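PDB 6SMK: Peptidase_M23 domain-containing protein, which probably hydrolyses bacterial peptidoglycan cross-bridges as a zinc-dependent D,L-endopeptidase of the M23 family, here seen as the catalytic domain of a prophage-encoded protein. Local coordinates for residues 9-14 against 38-43. The protein carries 1 engineered substitution. Sequence-based numbering, arbitrary orientation.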
ATOM      1  N   GLY A   9      -6.212  11.355   1.544  1.00 76.87           N
ATOM      2  CA  GLY A   9      -6.753  12.522   2.196  1.00 80.67           C
ATOM      3  C   GLY A   9      -7.082  12.224   3.632  1.00 71.47           C
ATOM      4  O   GLY A   9      -6.458  11.377   4.278  1.00 90.08           O
ATOM      5  N   SER A  10      -8.093  12.911   4.132  1.00 67.10           N
ATOM      6  CA  SER A  10      -8.584  12.613   5.457  1.00 72.01           C
ATOM      7  C   SER A  10      -9.382  11.311   5.430  1.00 74.37           C
ATOM      8  O   SER A  10      -9.940  10.940   4.397  1.00 89.25           O
ATOM      9  CB  SER A  10      -9.441  13.762   5.958  1.00 87.57           C
ATOM     10  OG  SER A  10      -8.646  14.916   6.111  1.00110.65           O
ATOM     11  N   PRO A  11      -9.404  10.560   6.538  1.00 82.63           N
ATOM     12  CA  PRO A  11      -8.728  10.777   7.811  1.00 74.27           C
ATOM     13  C   PRO A  11      -7.362  10.138   7.866  1.00 72.71           C
ATOM     14  O   PRO A  11      -6.820   9.985   8.962  1.00 80.30           O
ATOM     15  CB  PRO A  11      -9.654  10.087   8.795  1.00 71.58           C
ATOM     16  CG  PRO A  11     -10.134   8.896   8.023  1.00 65.03           C
ATOM     17  CD  PRO A  11     -10.199   9.321   6.576  1.00 79.87           C
ATOM     18  N   PHE A  12      -6.827   9.731   6.716  1.00 79.79           N
ATOM     19  CA  PHE A  12      -5.512   9.095   6.698  1.00 84.38           C
ATOM     20  C   PHE A  12      -4.449  10.090   7.132  1.00 78.79           C
ATOM     21  O   PHE A  12      -4.369  11.200   6.603  1.00 76.94           O
ATOM     22  CB  PHE A  12      -5.183   8.556   5.301  1.00 65.15           C
ATOM     23  CG  PHE A  12      -6.086   7.446   4.847  1.00 57.58           C
ATOM     24  CD1 PHE A  12      -5.813   6.141   5.167  1.00 57.98           C
ATOM     25  CD2 PHE A  12      -7.208   7.715   4.108  1.00 68.55           C
ATOM     26  CE1 PHE A  12      -6.647   5.134   4.753  1.00 62.75           C
ATOM     27  CE2 PHE A  12      -8.040   6.706   3.692  1.00 73.73           C
ATOM     28  CZ  PHE A  12      -7.762   5.423   4.011  1.00 65.25           C
ATOM     29  N   VAL A  13      -3.628   9.698   8.099  1.00 74.08           N
ATOM     30  CA  VAL A  13      -2.520  10.539   8.531  1.00 89.75           C
ATOM     31  C   VAL A  13      -1.226   9.736   8.472  1.00 90.55           C
ATOM     32  O   VAL A  13      -1.135   8.643   9.043  1.00 95.34           O
ATOM     33  CB  VAL A  13      -2.739  11.143   9.934  1.00 74.71           C
ATOM     34  CG1 VAL A  13      -3.154  10.093  10.924  1.00 90.07           C
ATOM     35  CG2 VAL A  13      -1.481  11.831  10.390  1.00 73.28           C
ATOM     36  N   ARG A  14      -0.242  10.290   7.763  1.00 86.92           N
ATOM     37  CA  ARG A  14       1.069   9.686   7.577  1.00 77.03           C
ATOM     38  C   ARG A  14       1.824   9.611   8.891  1.00 82.63           C
ATOM     39  O   ARG A  14       1.895  10.599   9.635  1.00 97.70           O
ATOM     40  CB  ARG A  14       1.855  10.523   6.575  1.00 75.41           C
ATOM     41  CG  ARG A  14       3.148   9.975   6.099  1.00 75.82           C
ATOM     42  CD  ARG A  14       3.342  10.476   4.683  1.00 79.15           C
ATOM     43  NE  ARG A  14       4.719  10.399   4.218  1.00 85.65           N
ATOM     44  CZ  ARG A  14       5.052  10.431   2.937  1.00 83.81           C
ATOM     45  NH1 ARG A  14       4.109  10.534   2.012  1.00 77.73           N
ATOM     46  NH2 ARG A  14       6.323  10.350   2.585  1.00 92.29           N
ATOM     47  N   THR A  38      -9.641   1.254  11.894  1.00 72.59           N
ATOM     48  CA  THR A  38     -10.036   0.071  11.140  1.00 79.40           C
ATOM     49  C   THR A  38     -11.412   0.327  10.533  1.00 77.56           C
ATOM     50  O   THR A  38     -12.270   0.967  11.151  1.00 74.97           O
ATOM     51  CB  THR A  38     -10.056  -1.197  12.013  1.00 77.65           C
ATOM     52  OG1 THR A  38     -11.096  -1.088  12.979  1.00105.86           O
ATOM     53  CG2 THR A  38      -8.743  -1.396  12.746  1.00 74.62           C
ATOM     54  N   GLY A  39     -11.596  -0.108   9.296  1.00 76.17           N
ATOM     55  CA  GLY A  39     -12.850   0.041   8.611  1.00 72.37           C
ATOM     56  C   GLY A  39     -12.905   1.227   7.675  1.00 67.89           C
ATOM     57  O   GLY A  39     -13.786   1.290   6.801  1.00 72.57           O
ATOM     58  N   THR A  40     -11.994   2.174   7.858  1.00 67.86           N
ATOM     59  CA  THR A  40     -11.859   3.263   6.916  1.00 64.12           C
ATOM     60  C   THR A  40     -11.618   2.704   5.521  1.00 62.96           C
ATOM     61  O   THR A  40     -10.732   1.883   5.328  1.00 75.13           O
ATOM     62  CB  THR A  40     -10.731   4.186   7.303  1.00 66.05           C
ATOM     63  OG1 THR A  40     -10.897   4.631   8.672  1.00 83.77           O
ATOM     64  CG2 THR A  40     -10.700   5.356   6.357  1.00 63.31           C
ATOM     65  N   PRO A  41     -12.416   3.102   4.547  1.00 67.13           N
ATOM     66  CA  PRO A  41     -12.219   2.637   3.171  1.00 79.07           C
ATOM     67  C   PRO A  41     -10.980   3.243   2.533  1.00 81.19           C
ATOM     68  O   PRO A  41     -10.731   4.444   2.622  1.00 61.15           O
ATOM     69  CB  PRO A  41     -13.492   3.111   2.481  1.00 65.41           C
ATOM     70  CG  PRO A  41     -13.992   4.252   3.317  1.00 59.97           C
ATOM     71  CD  PRO A  41     -13.630   3.922   4.705  1.00 59.68           C
ATOM     72  N   ILE A  42     -10.218   2.382   1.859  1.00 80.55           N
ATOM     73  CA  ILE A  42      -8.971   2.766   1.202  1.00 69.64           C
ATOM     74  C   ILE A  42      -9.287   3.115  -0.249  1.00 70.03           C
ATOM     75  O   ILE A  42      -9.554   2.202  -1.044  1.00 78.27           O
ATOM     76  CB  ILE A  42      -7.954   1.619   1.200  1.00 75.69           C
ATOM     77  CG1 ILE A  42      -7.591   1.140   2.610  1.00 69.61           C
ATOM     78  CG2 ILE A  42      -6.744   1.991   0.369  1.00 87.16           C
ATOM     79  CD1 ILE A  42      -6.357   1.720   3.134  1.00 91.16           C
ATOM     80  N   PRO A  43      -9.176   4.374  -0.659  1.00 67.59           N
ATOM     81  CA  PRO A  43      -9.357   4.690  -2.077  1.00 69.45           C
ATOM     82  C   PRO A  43      -8.046   4.564  -2.841  1.00 78.37           C
ATOM     83  O   PRO A  43      -6.982   4.987  -2.381  1.00 77.35           O
ATOM     84  CB  PRO A  43      -9.862   6.135  -2.031  1.00 62.22           C
ATOM     85  CG  PRO A  43      -9.277   6.699  -0.772  1.00 57.09           C
ATOM     86  CD  PRO A  43      -9.081   5.576   0.178  1.00 63.07           C
TER
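In the antiparallel beta-sheet fold of this M23 catalytic domain, the ring of F12 joins the loop leading into strand 13-20 to strand 41-43 and the turn before it. Chi1 of -65° sets F12 CG beside the backbone N; the far ring atoms CE1, CE2 and CZ make the contact. CZ lies 3.4 Å from the carbonyl O of P41, which sits beside the CE2/CZ edge, near the ring plane. Three carbons reach the outer ring atoms from oblique positions. F12 and T40 slide past each other in opposite directions, with T40 CG2 3.8 Å from F12 CZ. I42 crosses F12 at about a right angle, its CD1 3.8 Å from F12 CE1. P43 meets F12 tip to tip, CD to CE2 at 3.8 Å. The T40 methyl also faces P11, whose ring follows a cis peptide bond, with T40 CG2 4.0 Å from P11 CG; the threonine hydroxyl instead hydrogen-bonds to the carbonyl O of P37. V99 of the pairing strand 95-99 touches F12, T40 and I42, and V110 of strand 109-116 touches F12 and I42. The I42 side chain is about 12 Å from the zinc ion, so this surface contact lies outside the metal's first shell. Cohesion is mainly apolar, with a weak carbonyl-to-ring-hydrogen attraction possible.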